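Long-range contacts in Bd3459 (Bdellovibrio bacteriovorus, PDB 5CEC), which probably acts as a serine-type D-Ala-D-Ala peptidase of family S13 and is held in complex with the immunity protein Bd3460: residues 40-45 and 383-388; 66-71 and 303-308; 73-78 and 284-289; 313-318 and 377-382. The protein carries 1 engineered substitution. All blocks are in the same frame, centred on the assembly; numbering follows the deposited sequence.

Interactions 1 and 4 lie on the same strand, 376-385, their centres about 18 Å apart: interaction 1 zips its end to strand 40-48, and interaction 4 seats helix 307-322 against it. Interaction 2 starts that helix, its centre about 10 Å from that of interaction 1, and the disulfide Cys45-Cys307 joins the two (SG to SG, 2.2 Å). Interaction 3 lies about 9 Å from interaction 2, between centres; Glu304 O meets Glu285 N at 2.9 Å in a probable hydrogen bond of one small sheet. Interactions 2 and 3 hold Ser70 and Lys73, the probable SxxK pair of the active site, beside which a sulfate is bound.

Interaction 1. Residues 40-45 and 383-388; sequences YLNSMC and LMHTDY
Tyr40 holds CG in the crowded position between its backbone N and carbonyl carbon (chi1 46°) and His385 sets CG anti to its N (chi1 169°), so the two rings lie side by side on one face of the sheet. They form an offset stack, planes 16° apart and centroids 4.4 Å apart, with His385 CD2 over the rim of the phenol ring, 3.3 Å from Tyr40 CZ. His385 NE2 donates to Asp387 OD2 (2.8 Å) from above the carboxylate plane, while a water in the imidazole plane joins ND1 to Asn42 ND2; gripped at both nitrogens, the ring is probably fixed in rotation. The backbones pair antiparallel, and His385 N meets Tyr40 O (2.8 Å) nearly along the C=O axis. A classic beta bulge follows: Leu383 O accepts from both Asn42 N (2.8 Å) and Ser43 N (3.1 Å), each in the carbonyl plane. Met384, bent at chi2 and chi3, crosses Leu41 at about a right angle, SD 3.6 Å from Leu41 CD1. Helix 394-411 packs on Met384 through Gln401 and Ile402, whereas Phe66 of strand 65-67 and Cys307 of helix 307-322 pack on Ser43 and Leu383.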
loop_
_atom_site.group_PDB
_atom_site.type_symbol
_atom_site.label_atom_id
_atom_site.label_comp_id
_atom_site.label_asym_id
_atom_site.label_seq_id
_atom_site.Cartn_x
_atom_site.Cartn_y
_atom_site.Cartn_z
ATOM N N TYR A 40 20.927 -0.896 7.660
ATOM C CA TYR A 40 21.323 -2.178 8.252
ATOM C C TYR A 40 20.122 -2.824 8.875
ATOM O O TYR A 40 19.108 -2.180 9.088
ATOM C CB TYR A 40 22.457 -2.074 9.272
ATOM C CG TYR A 40 22.298 -0.988 10.265
ATOM C CD1 TYR A 40 21.446 -1.120 11.400
ATOM C CD2 TYR A 40 22.995 0.186 10.104
ATOM C CE1 TYR A 40 21.333 -0.057 12.317
ATOM C CE2 TYR A 40 22.868 1.210 10.998
ATOM C CZ TYR A 40 22.044 1.102 12.086
ATOM O OH TYR A 40 21.941 2.174 12.936
ATOM N N LEU A 41 20.245 -4.118 9.140
ATOM C CA LEU A 41 19.187 -4.892 9.749
ATOM C C LEU A 41 19.011 -4.532 11.219
ATOM O O LEU A 41 19.970 -4.463 11.963
ATOM C CB LEU A 41 19.499 -6.371 9.613
ATOM C CG LEU A 41 18.430 -7.332 10.122
ATOM C CD1 LEU A 41 17.108 -7.245 9.354
ATOM C CD2 LEU A 41 18.990 -8.744 10.072
ATOM N N ASN A 42 17.764 -4.306 11.631
ATOM C CA ASN A 42 17.422 -4.272 13.058
ATOM C C ASN A 42 17.172 -5.699 13.525
ATOM O O ASN A 42 17.848 -6.182 14.419
ATOM C CB ASN A 42 16.198 -3.394 13.314
ATOM C CG ASN A 42 16.512 -1.922 13.291
ATOM O OD1 ASN A 42 17.639 -1.526 13.586
ATOM N ND2 ASN A 42 15.513 -1.090 12.918
ATOM N N SER A 43 16.206 -6.379 12.912
ATOM C CA SER A 43 15.953 -7.788 13.215
ATOM C C SER A 43 15.177 -8.484 12.126
ATOM O O SER A 43 14.325 -7.879 11.501
ATOM C CB SER A 43 15.187 -7.927 14.543
ATOM O OG SER A 43 15.053 -9.266 14.955
ATOM N N MET A 44 15.451 -9.784 11.956
ATOM C CA MET A 44 14.634 -10.674 11.137
ATOM C C MET A 44 14.337 -11.918 11.915
ATOM O O MET A 44 15.203 -12.488 12.593
ATOM C CB MET A 44 15.339 -11.044 9.819
ATOM C CG MET A 44 14.543 -11.986 8.941
ATOM S SD MET A 44 15.295 -12.205 7.322
ATOM C CE MET A 44 14.080 -13.253 6.533
ATOM N N CYS A 45 13.115 -12.376 11.763
ATOM C CA CYS A 45 12.691 -13.597 12.435
ATOM C C CYS A 45 11.716 -14.364 11.513
ATOM O O CYS A 45 11.160 -13.811 10.564
ATOM C CB CYS A 45 12.119 -13.303 13.882
ATOM S SG CYS A 45 10.757 -12.109 13.840
ATOM N N LEU A 383 12.832 -6.236 9.802
ATOM C CA LEU A 383 12.807 -4.871 10.305
ATOM C C LEU A 383 14.168 -4.269 9.992
ATOM O O LEU A 383 15.160 -4.658 10.596
ATOM C CB LEU A 383 12.509 -4.826 11.799
ATOM C CG LEU A 383 11.257 -5.587 12.242
ATOM C CD1 LEU A 383 11.125 -5.519 13.756
ATOM C CD2 LEU A 383 10.008 -5.079 11.586
ATOM N N MET A 384 14.231 -3.355 9.013
ATOM C CA MET A 384 15.487 -2.666 8.659
ATOM C C MET A 384 15.491 -1.293 9.256
ATOM O O MET A 384 14.457 -0.656 9.399
ATOM C CB MET A 384 15.664 -2.509 7.160
ATOM C CG MET A 384 15.620 -3.781 6.345
ATOM S SD MET A 384 17.012 -4.893 6.625
ATOM C CE MET A 384 18.370 -3.914 6.036
ATOM N N HIS A 385 16.706 -0.856 9.543
ATOM C CA HIS A 385 17.011 0.514 9.861
ATOM C C HIS A 385 17.396 1.299 8.596
ATOM O O HIS A 385 18.133 0.806 7.760
ATOM C CB HIS A 385 18.186 0.555 10.840
ATOM C CG HIS A 385 18.707 1.916 11.006
ATOM N ND1 HIS A 385 18.083 2.836 11.810
ATOM C CD2 HIS A 385 19.676 2.581 10.329
ATOM C CE1 HIS A 385 18.675 4.016 11.640
ATOM N NE2 HIS A 385 19.634 3.875 10.749
ATOM N N THR A 386 16.865 2.519 8.483
ATOM C CA THR A 386 17.233 3.488 7.454
ATOM C C THR A 386 17.461 4.835 8.087
ATOM O O THR A 386 17.057 5.060 9.239
ATOM C CB THR A 386 16.136 3.622 6.369
ATOM O OG1 THR A 386 14.870 3.940 6.947
ATOM C CG2 THR A 386 15.937 2.309 5.611
ATOM N N ASP A 387 18.060 5.752 7.323
ATOM C CA ASP A 387 18.130 7.178 7.722
ATOM C C ASP A 387 17.679 8.013 6.517
ATOM O O ASP A 387 18.456 8.716 5.857
ATOM C CB ASP A 387 19.525 7.590 8.203
ATOM C CG ASP A 387 20.029 6.762 9.394
ATOM O OD1 ASP A 387 19.646 7.042 10.547
ATOM O OD2 ASP A 387 20.852 5.831 9.174
ATOM N N TYR A 388 16.386 7.890 6.222
ATOM C CA TYR A 388 15.815 8.506 5.041
ATOM C C TYR A 388 15.976 10.039 5.050
ATOM O O TYR A 388 16.194 10.639 3.976
ATOM C CB TYR A 388 14.381 7.997 4.931
ATOM C CG TYR A 388 13.433 8.722 4.066
ATOM C CD1 TYR A 388 12.766 9.868 4.527
ATOM C CD2 TYR A 388 13.107 8.228 2.821
ATOM C CE1 TYR A 388 11.812 10.502 3.744
ATOM C CE2 TYR A 388 12.147 8.842 2.042
ATOM C CZ TYR A 388 11.510 9.983 2.501
ATOM O OH TYR A 388 10.584 10.600 1.678
HETATM O O HOH W 1 12.751 -1.365 11.871
HETATM O O HOH W 2 15.640 1.868 12.921
#

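Interaction 2. Residues 66-71 and 303-308; sequences FPLASI and NEATCE
Backbone hydrogen bonds carry most of this contact. Phe66 and Ala305 form an antiparallel hydrogen-bonded pair: Phe66 N reaches Ala305 O (3.0 Å) almost straight at 168°, though from well above the carbonyl plane, while Ala305 N returns a bond to Phe66 O (3.1 Å) in that carbonyl's plane. Two residues on, Leu68 N donates to Asn303 O (3.1 Å), again in plane. A bound water also donates to Asn303 O and accepts from Ala69 N (2.8 Å), carrying the pairing past the end of the strand. Weaker CA-H...O contacts fill the step at the non-hydrogen-bonded pair Pro67-Glu304, with Glu304 CA 3.2 Å from Phe66 O. These strands, with 284-285 beyond, make a small three-stranded antiparallel sheet; strand 65-67 leads straight to Ser70, the probable nucleophile of an SxxK motif as in penicillin-binding proteins, whose OG is bonded to Lys73 NZ and to a sulfate ion. Apolar packing comes from Leu68: with CG anti to its carbonyl carbon (chi1 -58°), it sets both methyls about Ala305 N and CD1 3.8 Å from Ala305 CB. Glu304, extended beyond CG, runs alongside the Pro67 ring, OE2 3.9 Å from Pro67 CG. Among the polar side chains, Asn303 OD1 accepts a hydrogen bond from the backbone N of His287, and Thr306 N-caps helix 307-322 through OG1 to Met309 N.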
loop_
_atom_site.group_PDB
_atom_site.type_symbol
_atom_site.label_atom_id
_atom_site.label_comp_id
_atom_site.label_asym_id
_atom_site.label_seq_id
_atom_site.Cartn_x
_atom_site.Cartn_y
_atom_site.Cartn_z
ATOM N N PHE A 66 11.339 -2.074 17.578
ATOM C CA PHE A 66 11.788 -1.199 16.480
ATOM C C PHE A 66 10.584 -0.558 15.809
ATOM O O PHE A 66 9.462 -1.085 15.912
ATOM C CB PHE A 66 12.584 -1.972 15.437
ATOM C CG PHE A 66 13.843 -2.566 15.969
ATOM C CD1 PHE A 66 14.913 -1.737 16.297
ATOM C CD2 PHE A 66 13.938 -3.932 16.227
ATOM C CE1 PHE A 66 16.075 -2.262 16.788
ATOM C CE2 PHE A 66 15.106 -4.455 16.722
ATOM C CZ PHE A 66 16.167 -3.628 17.017
ATOM N N PRO A 67 10.797 0.558 15.098
ATOM C CA PRO A 67 9.698 1.145 14.331
ATOM C C PRO A 67 9.157 0.187 13.273
ATOM O O PRO A 67 9.940 -0.459 12.584
ATOM C CB PRO A 67 10.326 2.365 13.688
ATOM C CG PRO A 67 11.519 2.693 14.508
ATOM C CD PRO A 67 12.027 1.368 15.004
ATOM N N LEU A 68 7.840 0.093 13.206
ATOM C CA LEU A 68 7.181 -0.833 12.289
ATOM C C LEU A 68 6.784 -0.220 10.963
ATOM O O LEU A 68 6.588 -0.934 9.970
ATOM C CB LEU A 68 5.916 -1.364 12.947
ATOM C CG LEU A 68 6.065 -2.088 14.288
ATOM C CD1 LEU A 68 4.711 -2.586 14.761
ATOM C CD2 LEU A 68 7.034 -3.254 14.129
ATOM N N ALA A 69 6.544 1.080 10.966
ATOM C CA ALA A 69 5.894 1.719 9.813
ATOM C C ALA A 69 4.589 0.980 9.494
ATOM O O ALA A 69 3.917 0.496 10.417
ATOM C CB ALA A 69 6.839 1.809 8.605
ATOM N N SER A 70 4.237 0.828 8.216
ATOM C CA SER A 70 2.915 0.328 7.867
ATOM C C SER A 70 2.713 -1.173 8.076
ATOM O O SER A 70 1.588 -1.641 7.906
ATOM C CB SER A 70 2.504 0.737 6.439
ATOM O OG SER A 70 2.188 2.123 6.382
ATOM N N ILE A 71 3.721 -1.950 8.485
ATOM C CA ILE A 71 3.369 -3.301 8.960
ATOM C C ILE A 71 2.518 -3.252 10.220
ATOM O O ILE A 71 1.807 -4.217 10.530
ATOM C CB ILE A 71 4.545 -4.277 9.063
ATOM C CG1 ILE A 71 5.424 -3.998 10.296
ATOM C CG2 ILE A 71 5.291 -4.347 7.757
ATOM C CD1 ILE A 71 6.565 -4.995 10.467
ATOM N N ASN A 303 4.707 3.787 16.037
ATOM C CA ASN A 303 4.390 2.485 16.581
ATOM C C ASN A 303 5.665 1.637 16.533
ATOM O O ASN A 303 6.386 1.623 15.533
ATOM C CB ASN A 303 3.354 1.772 15.718
ATOM C CG ASN A 303 1.974 2.389 15.767
ATOM O OD1 ASN A 303 1.645 3.217 16.603
ATOM N ND2 ASN A 303 1.136 1.970 14.828
ATOM N N GLU A 304 5.924 0.918 17.623
ATOM C CA GLU A 304 7.059 0.009 17.691
ATOM C C GLU A 304 6.627 -1.321 18.246
ATOM O O GLU A 304 5.712 -1.392 19.065
ATOM C CB GLU A 304 8.191 0.572 18.556
ATOM C CG GLU A 304 8.746 1.910 18.078
ATOM C CD GLU A 304 10.086 2.238 18.691
ATOM O OE1 GLU A 304 10.467 1.573 19.649
ATOM O OE2 GLU A 304 10.720 3.214 18.276
ATOM N N ALA A 305 7.307 -2.369 17.801
ATOM C CA ALA A 305 7.114 -3.695 18.396
ATOM C C ALA A 305 8.304 -4.561 18.090
ATOM O O ALA A 305 9.183 -4.199 17.281
ATOM C CB ALA A 305 5.855 -4.372 17.858
ATOM N N THR A 306 8.342 -5.722 18.732
ATOM C CA THR A 306 9.392 -6.684 18.467
ATOM C C THR A 306 9.086 -7.496 17.212
ATOM O O THR A 306 7.936 -7.696 16.840
ATOM C CB THR A 306 9.613 -7.623 19.664
ATOM O OG1 THR A 306 8.498 -8.504 19.779
ATOM C CG2 THR A 306 9.821 -6.851 20.989
ATOM N N CYS A 307 10.141 -8.043 16.627
ATOM C CA CYS A 307 10.017 -8.931 15.479
ATOM C C CYS A 307 9.212 -10.185 15.913
ATOM O O CYS A 307 8.333 -10.641 15.181
ATOM C CB CYS A 307 11.397 -9.283 14.956
ATOM S SG CYS A 307 11.408 -10.032 13.329
ATOM N N GLU A 308 9.492 -10.725 17.113
ATOM C CA GLU A 308 8.713 -11.851 17.644
ATOM C C GLU A 308 7.219 -11.552 17.696
ATOM O O GLU A 308 6.388 -12.387 17.314
ATOM C CB GLU A 308 9.185 -12.281 19.045
ATOM C CG GLU A 308 10.483 -13.049 19.043
ATOM C CD GLU A 308 10.821 -13.679 20.382
ATOM O OE1 GLU A 308 10.073 -13.498 21.369
ATOM O OE2 GLU A 308 11.845 -14.384 20.447
HETATM O O HOH W 3 5.895 2.809 13.019
#

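Interaction 3. Residues 73-78 and 284-289; sequences KVVTTL and IEFHNG
Phe286 and Val75 cross obliquely: the tip of the aromatic ring points at the helix, and CZ comes within 3.6 Å of Val75 CB. Val75 places CG1 anti to its backbone N and CG2 anti to its carbonyl carbon, so both methyls also stay close to that ring tip, with CG2 3.8 Å from Phe286 CZ. Ile284 adds CD1, 4.2 Å from Val75 CG1, and Phe269 of helix 265-277 stacks on the Phe286 ring. The next residue, Thr76, turns OG1 anti to its carbonyl carbon (chi1 -56°), which puts the hydroxyl near the plane of the Phe286 ring, at its edge. From there OG1 donates to Gly289 O (2.9 Å), in the carbonyl plane and on a lone pair, the C=O...OG1 angle being 114°; this ties the loop after strand 284-285 to helix 72-84. Gly289 O also lies 3.9 Å from Lys73 CG. The lysine chain is nearly extended beyond CG until it bends at chi4 (70°), and its NZ is hydrogen-bonded to Ser70 OG, Asn253 OD1 and Ser290 O. Such a lysine, one turn after a serine at a helix start, is the SxxK arrangement of penicillin-binding proteins and serine beta-lactamases, consistent with an S13 peptidase active site.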
loop_
_atom_site.group_PDB
_atom_site.type_symbol
_atom_site.label_atom_id
_atom_site.label_comp_id
_atom_site.label_asym_id
_atom_site.label_seq_id
_atom_site.Cartn_x
_atom_site.Cartn_y
_atom_site.Cartn_z
ATOM N N LYS A 73 -0.215 -2.024 10.155
ATOM C CA LYS A 73 -1.571 -2.304 9.632
ATOM C C LYS A 73 -1.957 -3.772 9.739
ATOM O O LYS A 73 -3.136 -4.067 9.795
ATOM C CB LYS A 73 -1.718 -1.762 8.208
ATOM C CG LYS A 73 -1.515 -0.261 8.090
ATOM C CD LYS A 73 -1.833 0.249 6.702
ATOM C CE LYS A 73 -1.808 1.756 6.619
ATOM N NZ LYS A 73 -0.452 2.323 6.741
ATOM N N VAL A 74 -0.970 -4.665 9.783
ATOM C CA VAL A 74 -1.292 -6.076 9.985
ATOM C C VAL A 74 -1.799 -6.310 11.425
ATOM O O VAL A 74 -2.671 -7.141 11.659
ATOM C CB VAL A 74 -0.112 -6.991 9.664
ATOM C CG1 VAL A 74 -0.522 -8.442 9.840
ATOM C CG2 VAL A 74 0.383 -6.786 8.236
ATOM N N VAL A 75 -1.262 -5.558 12.380
ATOM C CA VAL A 75 -1.725 -5.644 13.764
ATOM C C VAL A 75 -3.150 -5.102 13.863
ATOM O O VAL A 75 -4.042 -5.722 14.469
ATOM C CB VAL A 75 -0.788 -4.887 14.716
ATOM C CG1 VAL A 75 -1.215 -5.121 16.155
ATOM C CG2 VAL A 75 0.660 -5.387 14.562
ATOM N N THR A 76 -3.391 -3.970 13.214
ATOM C CA THR A 76 -4.774 -3.414 13.160
ATOM C C THR A 76 -5.748 -4.417 12.486
ATOM O O THR A 76 -6.885 -4.540 12.924
ATOM C CB THR A 76 -4.735 -2.068 12.446
ATOM O OG1 THR A 76 -3.789 -1.232 13.135
ATOM C CG2 THR A 76 -6.095 -1.411 12.404
ATOM N N THR A 77 -5.262 -5.096 11.445
ATOM C CA THR A 77 -6.034 -6.129 10.729
ATOM C C THR A 77 -6.423 -7.230 11.707
ATOM O O THR A 77 -7.589 -7.618 11.752
ATOM C CB THR A 77 -5.215 -6.671 9.559
ATOM O OG1 THR A 77 -5.008 -5.615 8.620
ATOM C CG2 THR A 77 -5.890 -7.759 8.852
ATOM N N LEU A 78 -5.470 -7.731 12.486
ATOM C CA LEU A 78 -5.776 -8.784 13.476
ATOM C C LEU A 78 -6.834 -8.278 14.462
ATOM O O LEU A 78 -7.810 -8.984 14.756
ATOM C CB LEU A 78 -4.509 -9.155 14.237
ATOM C CG LEU A 78 -4.725 -10.063 15.442
ATOM C CD1 LEU A 78 -5.372 -11.395 15.067
ATOM C CD2 LEU A 78 -3.433 -10.304 16.185
ATOM N N ILE A 284 5.187 -4.154 22.612
ATOM C CA ILE A 284 4.476 -3.434 21.562
ATOM C C ILE A 284 3.887 -2.144 22.108
ATOM O O ILE A 284 3.280 -2.147 23.167
ATOM C CB ILE A 284 3.368 -4.334 20.938
ATOM C CG1 ILE A 284 2.644 -3.622 19.789
ATOM C CG2 ILE A 284 2.371 -4.841 21.981
ATOM C CD1 ILE A 284 1.880 -4.559 18.871
ATOM N N GLU A 285 4.093 -1.038 21.394
ATOM C CA GLU A 285 3.592 0.247 21.838
ATOM C C GLU A 285 3.057 0.965 20.623
ATOM O O GLU A 285 3.812 1.370 19.741
ATOM C CB GLU A 285 4.679 1.043 22.523
ATOM C CG GLU A 285 4.204 2.368 23.070
ATOM C CD GLU A 285 5.317 3.195 23.667
ATOM O OE1 GLU A 285 6.257 2.627 24.270
ATOM O OE2 GLU A 285 5.235 4.430 23.551
ATOM N N PHE A 286 1.742 1.087 20.582
ATOM C CA PHE A 286 1.050 1.731 19.494
ATOM C C PHE A 286 0.458 3.078 19.912
ATOM O O PHE A 286 0.083 3.297 21.073
ATOM C CB PHE A 286 -0.098 0.838 18.990
ATOM C CG PHE A 286 0.285 -0.100 17.868
ATOM C CD1 PHE A 286 1.508 -0.774 17.858
ATOM C CD2 PHE A 286 -0.598 -0.321 16.820
ATOM C CE1 PHE A 286 1.826 -1.632 16.810
ATOM C CE2 PHE A 286 -0.276 -1.193 15.787
ATOM C CZ PHE A 286 0.924 -1.844 15.777
ATOM N N HIS A 287 0.361 3.967 18.937
ATOM C CA HIS A 287 -0.346 5.212 19.092
ATOM C C HIS A 287 -1.365 5.458 17.992
ATOM O O HIS A 287 -2.160 6.390 18.126
ATOM C CB HIS A 287 0.652 6.378 19.134
ATOM C CG HIS A 287 1.764 6.167 20.102
ATOM N ND1 HIS A 287 1.624 6.466 21.435
ATOM C CD2 HIS A 287 2.993 5.615 19.962
ATOM C CE1 HIS A 287 2.725 6.134 22.078
ATOM N NE2 HIS A 287 3.578 5.628 21.204
ATOM N N ASN A 288 -1.331 4.682 16.905
ATOM C CA ASN A 288 -2.298 4.812 15.847
ATOM C C ASN A 288 -2.384 3.491 15.118
ATOM O O ASN A 288 -1.643 2.545 15.435
ATOM C CB ASN A 288 -1.976 6.009 14.929
ATOM C CG ASN A 288 -0.672 5.857 14.165
ATOM O OD1 ASN A 288 -0.195 4.776 13.905
ATOM N ND2 ASN A 288 -0.063 6.981 13.833
ATOM N N GLY A 289 -3.286 3.397 14.153
ATOM C CA GLY A 289 -3.498 2.157 13.440
ATOM C C GLY A 289 -2.622 1.973 12.222
ATOM O O GLY A 289 -2.462 0.869 11.734
#

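Interaction 4. Residues 313-318 and 377-382; sequences VLYSLD and EIYFAV
Helix 307-322 lies against strand 376-385 of the antiparallel sheet in an alpha/beta layering like that of the penicillin-binding transpeptidase fold; the two short axes run 9.1 Å apart at 138°. Leu314 points at the strand and slides past Tyr379 in the opposite direction: its CB sits 3.8 Å from Tyr379 CD1, and CD1 reaches on to Phe380 O at 3.5 Å. The peptide between Leu314 and Tyr315 lies over one face of the Tyr379 ring, offset toward the rim. Tyr315 crosses that ring obliquely, CD2 to Tyr379 CE2 4.1 Å, and its carbonyl O takes a bond from a water that sits over the centre of the Tyr315 ring. One turn past Leu314, Asp318 swings its carboxylate to the strand with chi1 at -144°, well off a staggered position, and meets Glu377 tip to tip, the carboxylate planes 82° apart. Asp318 OD2 and Glu377 OE2 are only 2.6 Å apart, so one acid probably carries a proton. Close by, a water donates to Asp318 OD1 (2.7 Å). Asp318 OD2 lies in the plane of the Tyr379 ring, at its edge, and takes the bond of Tyr379 OH on its anti lone pair at 2.6 Å.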
loop_
_atom_site.group_PDB
_atom_site.type_symbol
_atom_site.label_atom_id
_atom_site.label_comp_id
_atom_site.label_asym_id
_atom_site.label_seq_id
_atom_site.Cartn_x
_atom_site.Cartn_y
_atom_site.Cartn_z
ATOM N N VAL A 313 1.543 -12.123 15.750
ATOM C CA VAL A 313 0.409 -11.499 15.080
ATOM C C VAL A 313 0.029 -12.274 13.828
ATOM O O VAL A 313 -1.171 -12.522 13.595
ATOM C CB VAL A 313 0.724 -10.012 14.772
ATOM C CG1 VAL A 313 -0.246 -9.417 13.756
ATOM C CG2 VAL A 313 0.702 -9.210 16.065
ATOM N N LEU A 314 1.020 -12.653 13.027
ATOM C CA LEU A 314 0.734 -13.451 11.818
ATOM C C LEU A 314 0.072 -14.795 12.167
ATOM O O LEU A 314 -0.919 -15.198 11.535
ATOM C CB LEU A 314 1.986 -13.670 10.991
ATOM C CG LEU A 314 2.462 -12.365 10.286
ATOM C CD1 LEU A 314 3.935 -12.493 9.923
ATOM C CD2 LEU A 314 1.609 -12.008 9.073
ATOM N N TYR A 315 0.623 -15.489 13.162
ATOM C CA TYR A 315 0.064 -16.774 13.600
ATOM C C TYR A 315 -1.391 -16.624 14.004
ATOM O O TYR A 315 -2.275 -17.399 13.573
ATOM C CB TYR A 315 0.855 -17.316 14.775
ATOM C CG TYR A 315 0.277 -18.578 15.307
ATOM C CD1 TYR A 315 -0.748 -18.562 16.246
ATOM C CD2 TYR A 315 0.730 -19.799 14.843
ATOM C CE1 TYR A 315 -1.284 -19.729 16.727
ATOM C CE2 TYR A 315 0.191 -20.978 15.296
ATOM C CZ TYR A 315 -0.830 -20.962 16.253
ATOM O OH TYR A 315 -1.389 -22.084 16.728
ATOM N N SER A 316 -1.666 -15.602 14.808
ATOM C CA SER A 316 -3.013 -15.347 15.318
ATOM C C SER A 316 -3.986 -14.908 14.237
ATOM O O SER A 316 -5.155 -15.311 14.249
ATOM C CB SER A 316 -2.976 -14.346 16.478
ATOM O OG SER A 316 -2.289 -14.874 17.592
ATOM N N LEU A 317 -3.534 -14.057 13.301
ATOM C CA LEU A 317 -4.367 -13.630 12.208
ATOM C C LEU A 317 -4.732 -14.812 11.329
ATOM O O LEU A 317 -5.901 -14.961 10.916
ATOM C CB LEU A 317 -3.640 -12.537 11.415
ATOM C CG LEU A 317 -4.382 -12.008 10.182
ATOM C CD1 LEU A 317 -5.769 -11.460 10.516
ATOM C CD2 LEU A 317 -3.550 -10.922 9.534
ATOM N N ASP A 318 -3.729 -15.614 10.978
ATOM C CA ASP A 318 -3.956 -16.804 10.173
ATOM C C ASP A 318 -4.984 -17.723 10.859
ATOM O O ASP A 318 -5.903 -18.250 10.205
ATOM C CB ASP A 318 -2.638 -17.530 9.911
ATOM C CG ASP A 318 -2.539 -18.169 8.539
ATOM O OD1 ASP A 318 -3.464 -18.057 7.707
ATOM O OD2 ASP A 318 -1.483 -18.801 8.301
ATOM N N GLU A 377 4.216 -23.313 4.628
ATOM C CA GLU A 377 3.960 -21.914 4.865
ATOM C C GLU A 377 4.855 -21.463 6.001
ATOM O O GLU A 377 4.889 -22.092 7.053
ATOM C CB GLU A 377 2.504 -21.714 5.261
ATOM C CG GLU A 377 2.122 -20.288 5.610
ATOM C CD GLU A 377 0.720 -20.123 6.199
ATOM O OE1 GLU A 377 0.044 -21.109 6.540
ATOM O OE2 GLU A 377 0.297 -18.976 6.350
ATOM N N ILE A 378 5.596 -20.384 5.790
ATOM C CA ILE A 378 6.508 -19.854 6.799
ATOM C C ILE A 378 6.183 -18.385 7.044
ATOM O O ILE A 378 6.142 -17.580 6.101
ATOM C CB ILE A 378 7.970 -19.992 6.383
ATOM C CG1 ILE A 378 8.313 -21.424 5.982
ATOM C CG2 ILE A 378 8.903 -19.506 7.494
ATOM C CD1 ILE A 378 9.660 -21.552 5.375
ATOM N N TYR A 379 5.975 -18.001 8.310
ATOM C CA TYR A 379 5.817 -16.583 8.663
ATOM C C TYR A 379 7.173 -15.904 8.777
ATOM O O TYR A 379 8.158 -16.515 9.210
ATOM C CB TYR A 379 5.116 -16.433 10.031
ATOM C CG TYR A 379 3.790 -17.145 10.127
ATOM C CD1 TYR A 379 2.774 -16.880 9.214
ATOM C CD2 TYR A 379 3.535 -18.092 11.122
ATOM C CE1 TYR A 379 1.561 -17.525 9.281
ATOM C CE2 TYR A 379 2.319 -18.735 11.199
ATOM C CZ TYR A 379 1.338 -18.474 10.269
ATOM O OH TYR A 379 0.133 -19.137 10.329
ATOM N N PHE A 380 7.244 -14.639 8.377
ATOM C CA PHE A 380 8.479 -13.891 8.511
ATOM C C PHE A 380 8.205 -12.439 8.835
ATOM O O PHE A 380 7.123 -11.923 8.560
ATOM C CB PHE A 380 9.295 -13.976 7.195
ATOM C CG PHE A 380 8.729 -13.147 6.078
ATOM C CD1 PHE A 380 9.081 -11.819 5.953
ATOM C CD2 PHE A 380 7.776 -13.671 5.201
ATOM C CE1 PHE A 380 8.518 -11.036 4.961
ATOM C CE2 PHE A 380 7.207 -12.887 4.236
ATOM C CZ PHE A 380 7.583 -11.580 4.116
ATOM N N ALA A 381 9.220 -11.793 9.384
ATOM C CA ALA A 381 9.238 -10.336 9.529
ATOM C C ALA A 381 10.657 -9.841 9.419
ATOM O O ALA A 381 11.585 -10.452 9.975
ATOM C CB ALA A 381 8.593 -9.866 10.804
ATOM N N VAL A 382 10.824 -8.761 8.654
ATOM C CA VAL A 382 12.141 -8.128 8.469
ATOM C C VAL A 382 12.025 -6.658 8.822
ATOM O O VAL A 382 11.203 -5.947 8.230
ATOM C CB VAL A 382 12.661 -8.243 7.010
ATOM C CG1 VAL A 382 14.106 -7.781 6.920
ATOM C CG2 VAL A 382 12.510 -9.651 6.466
HETATM O O HOH W 4 -2.177 -20.064 12.668
HETATM O O HOH W 5 -2.813 -18.090 5.099
#